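Local coordinates for AAA ATPase, central region (Enterococcus faecium, PDB 2R9G), which is the C-terminal fragment of an MgsA-type AAA+ ATPase, which probably mediates subunit association in an enzyme linked to DNA replication and repair, at residues C[169-174]-C[191-196]. Numbering follows the deposited sequence.
Sequences NAQYYQ and RIKEWK
Gln-171 meets Lys-193 by carrying CG anti to its backbone N (chi1 -178°) and running on straight to its amide; in Lys-193, CG lies beside the backbone N, and after a bend at chi2 (-146°) the chain straightens toward the loop. The ammonium group comes over the face of the Gln-171 amide, on the oxygen side: NZ of Lys-193 is 3.0 Å from OE1 of Gln-171 and 4.0 Å from NE2 of the same glutamine. NZ donates this hydrogen bond, which is weak because it stands above the amide plane and meets the C=O at about 93°; the 3.3 Å from NZ of Lys-193 to CD of Gln-171 fits that position.

Long, flexible, polar residues suit this place, since the CA atoms of Gln-171 and Lys-193 are 11.1 Å apart and the contact lies at the surface, burying just 71 Å² in all. Lys-193 covers rather more than half of the gap and Gln-171, a neutral acceptor, much of the rest. Gln-171 also touches Tyr-189, one turn back on the helix. The next two residues probably fix the loop more than this weak bond does: the hydroxyls of Tyr-172 and Tyr-173 are hydrogen-bonded to Asp-117 and Glu-182, and their backbone N atoms to Asp-31 of a second subunit. What results is a surface side-chain bridge from an extended loop to the C-terminal end of helix 180-195, within the helical MgsA-type C-terminal region.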
loop_
_atom_site.group_PDB
_atom_site.type_symbol
_atom_site.label_atom_id
_atom_site.label_comp_id
_atom_site.label_asym_id
_atom_site.label_seq_id
_atom_site.Cartn_x
_atom_site.Cartn_y
_atom_site.Cartn_z
ATOM N N ASN C 169 -28.475 -20.679 -8.042
ATOM C CA ASN C 169 -29.262 -19.912 -7.077
ATOM C C ASN C 169 -28.496 -19.590 -5.790
ATOM O O ASN C 169 -29.064 -19.002 -4.863
ATOM C CB ASN C 169 -30.557 -20.662 -6.732
ATOM C CG ASN C 169 -31.334 -21.099 -7.969
ATOM O OD1 ASN C 169 -31.592 -20.302 -8.874
ATOM N ND2 ASN C 169 -31.717 -22.372 -8.003
ATOM N N ALA C 170 -27.219 -19.977 -5.740
ATOM C CA ALA C 170 -26.378 -19.787 -4.551
ATOM C C ALA C 170 -26.049 -18.320 -4.304
ATOM O O ALA C 170 -25.674 -17.590 -5.223
ATOM C CB ALA C 170 -25.098 -20.601 -4.659
ATOM N N GLN C 171 -26.212 -17.893 -3.058
ATOM C CA GLN C 171 -25.835 -16.552 -2.650
ATOM C C GLN C 171 -24.993 -16.657 -1.389
ATOM O O GLN C 171 -25.505 -16.949 -0.304
ATOM C CB GLN C 171 -27.074 -15.684 -2.417
ATOM C CG GLN C 171 -26.763 -14.240 -2.034
ATOM C CD GLN C 171 -27.999 -13.358 -1.961
ATOM O OE1 GLN C 171 -29.021 -13.635 -2.591
ATOM N NE2 GLN C 171 -27.903 -12.278 -1.197
ATOM N N TYR C 172 -23.694 -16.432 -1.550
ATOM C CA TYR C 172 -22.742 -16.540 -0.446
ATOM C C TYR C 172 -22.470 -15.200 0.223
ATOM O O TYR C 172 -22.323 -15.133 1.444
ATOM C CB TYR C 172 -21.433 -17.138 -0.942
ATOM C CG TYR C 172 -21.591 -18.481 -1.614
ATOM C CD1 TYR C 172 -22.254 -19.526 -0.977
ATOM C CD2 TYR C 172 -21.069 -18.708 -2.889
ATOM C CE1 TYR C 172 -22.401 -20.760 -1.591
ATOM C CE2 TYR C 172 -21.205 -19.935 -3.511
ATOM C CZ TYR C 172 -21.873 -20.959 -2.855
ATOM O OH TYR C 172 -22.021 -22.181 -3.469
ATOM N N TYR C 173 -22.409 -14.142 -0.583
ATOM C CA TYR C 173 -21.999 -12.846 -0.105
ATOM C C TYR C 173 -23.185 -11.986 0.293
ATOM O O TYR C 173 -24.048 -11.663 -0.527
ATOM C CB TYR C 173 -21.116 -12.135 -1.141
ATOM C CG TYR C 173 -20.662 -10.754 -0.709
ATOM C CD1 TYR C 173 -19.870 -10.582 0.429
ATOM C CD2 TYR C 173 -21.022 -9.623 -1.438
ATOM C CE1 TYR C 173 -19.459 -9.319 0.835
ATOM C CE2 TYR C 173 -20.615 -8.349 -1.043
ATOM C CZ TYR C 173 -19.834 -8.208 0.096
ATOM O OH TYR C 173 -19.420 -6.961 0.503
ATOM N N GLN C 174 -23.227 -11.639 1.570
ATOM C CA GLN C 174 -24.176 -10.651 2.049
ATOM C C GLN C 174 -23.397 -9.445 2.549
ATOM O O GLN C 174 -22.778 -9.492 3.622
ATOM C CB GLN C 174 -25.149 -11.222 3.094
ATOM C CG GLN C 174 -24.754 -12.574 3.678
ATOM C CD GLN C 174 -25.957 -13.457 3.997
ATOM O OE1 GLN C 174 -26.064 -14.003 5.094
ATOM N NE2 GLN C 174 -26.866 -13.603 3.033
ATOM N N ARG C 191 -26.942 -3.562 -7.424
ATOM C CA ARG C 191 -27.095 -2.951 -8.747
ATOM C C ARG C 191 -26.966 -4.000 -9.854
ATOM O O ARG C 191 -27.729 -3.983 -10.822
ATOM C CB ARG C 191 -26.051 -1.845 -8.937
ATOM C CG ARG C 191 -26.156 -1.037 -10.215
ATOM C CD ARG C 191 -25.106 0.078 -10.258
ATOM N NE ARG C 191 -25.342 1.091 -9.227
ATOM C CZ ARG C 191 -24.508 1.380 -8.227
ATOM N NH1 ARG C 191 -23.342 0.754 -8.104
ATOM N NH2 ARG C 191 -24.839 2.315 -7.346
ATOM N N ILE C 192 -26.008 -4.913 -9.690
ATOM C CA ILE C 192 -25.806 -6.014 -10.630
ATOM C C ILE C 192 -26.996 -6.975 -10.596
ATOM O O ILE C 192 -27.481 -7.395 -11.646
ATOM C CB ILE C 192 -24.447 -6.732 -10.392
ATOM C CG1 ILE C 192 -23.289 -5.795 -10.768
ATOM C CG2 ILE C 192 -24.356 -8.041 -11.187
ATOM C CD1 ILE C 192 -21.967 -6.098 -10.057
ATOM N N LYS C 193 -27.496 -7.264 -9.396
ATOM C CA LYS C 193 -28.678 -8.117 -9.226
ATOM C C LYS C 193 -29.939 -7.530 -9.861
ATOM O O LYS C 193 -30.783 -8.276 -10.363
ATOM C CB LYS C 193 -28.925 -8.443 -7.749
ATOM C CG LYS C 193 -27.838 -9.294 -7.133
ATOM C CD LYS C 193 -28.371 -10.264 -6.096
ATOM C CE LYS C 193 -27.346 -11.361 -5.851
ATOM N NZ LYS C 193 -27.906 -12.554 -5.158
ATOM N N GLU C 194 -30.054 -6.203 -9.844
ATOM C CA GLU C 194 -31.135 -5.498 -10.537
ATOM C C GLU C 194 -30.966 -5.557 -12.056
ATOM O O GLU C 194 -31.948 -5.739 -12.781
ATOM C CB GLU C 194 -31.230 -4.042 -10.077
ATOM C CG GLU C 194 -31.770 -3.864 -8.665
ATOM C CD GLU C 194 -31.535 -2.462 -8.108
ATOM O OE1 GLU C 194 -31.303 -1.526 -8.908
ATOM O OE2 GLU C 194 -31.583 -2.297 -6.867
ATOM N N TRP C 195 -29.722 -5.414 -12.523
ATOM C CA TRP C 195 -29.396 -5.515 -13.948
ATOM C C TRP C 195 -29.745 -6.888 -14.521
ATOM O O TRP C 195 -30.250 -6.986 -15.639
ATOM C CB TRP C 195 -27.913 -5.244 -14.208
ATOM C CG TRP C 195 -27.461 -3.831 -14.064
ATOM C CD1 TRP C 195 -28.240 -2.713 -14.037
ATOM C CD2 TRP C 195 -26.104 -3.377 -13.971
ATOM N NE1 TRP C 195 -27.457 -1.593 -13.911
ATOM C CE2 TRP C 195 -26.141 -1.971 -13.872
ATOM C CE3 TRP C 195 -24.858 -4.024 -13.957
ATOM C CZ2 TRP C 195 -24.977 -1.193 -13.755
ATOM C CZ3 TRP C 195 -23.702 -3.249 -13.845
ATOM C CH2 TRP C 195 -23.772 -1.851 -13.743
ATOM N N LYS C 196 -29.491 -7.939 -13.743
ATOM C CA LYS C 196 -29.721 -9.314 -14.186
ATOM C C LYS C 196 -31.202 -9.714 -14.304
ATOM O O LYS C 196 -31.512 -10.790 -14.824
ATOM C CB LYS C 196 -28.977 -10.302 -13.282
ATOM C CG LYS C 196 -27.463 -10.211 -13.366
ATOM C CD LYS C 196 -26.778 -11.491 -12.916
ATOM C CE LYS C 196 -26.567 -12.434 -14.094
ATOM N NZ LYS C 196 -25.981 -13.741 -13.688
#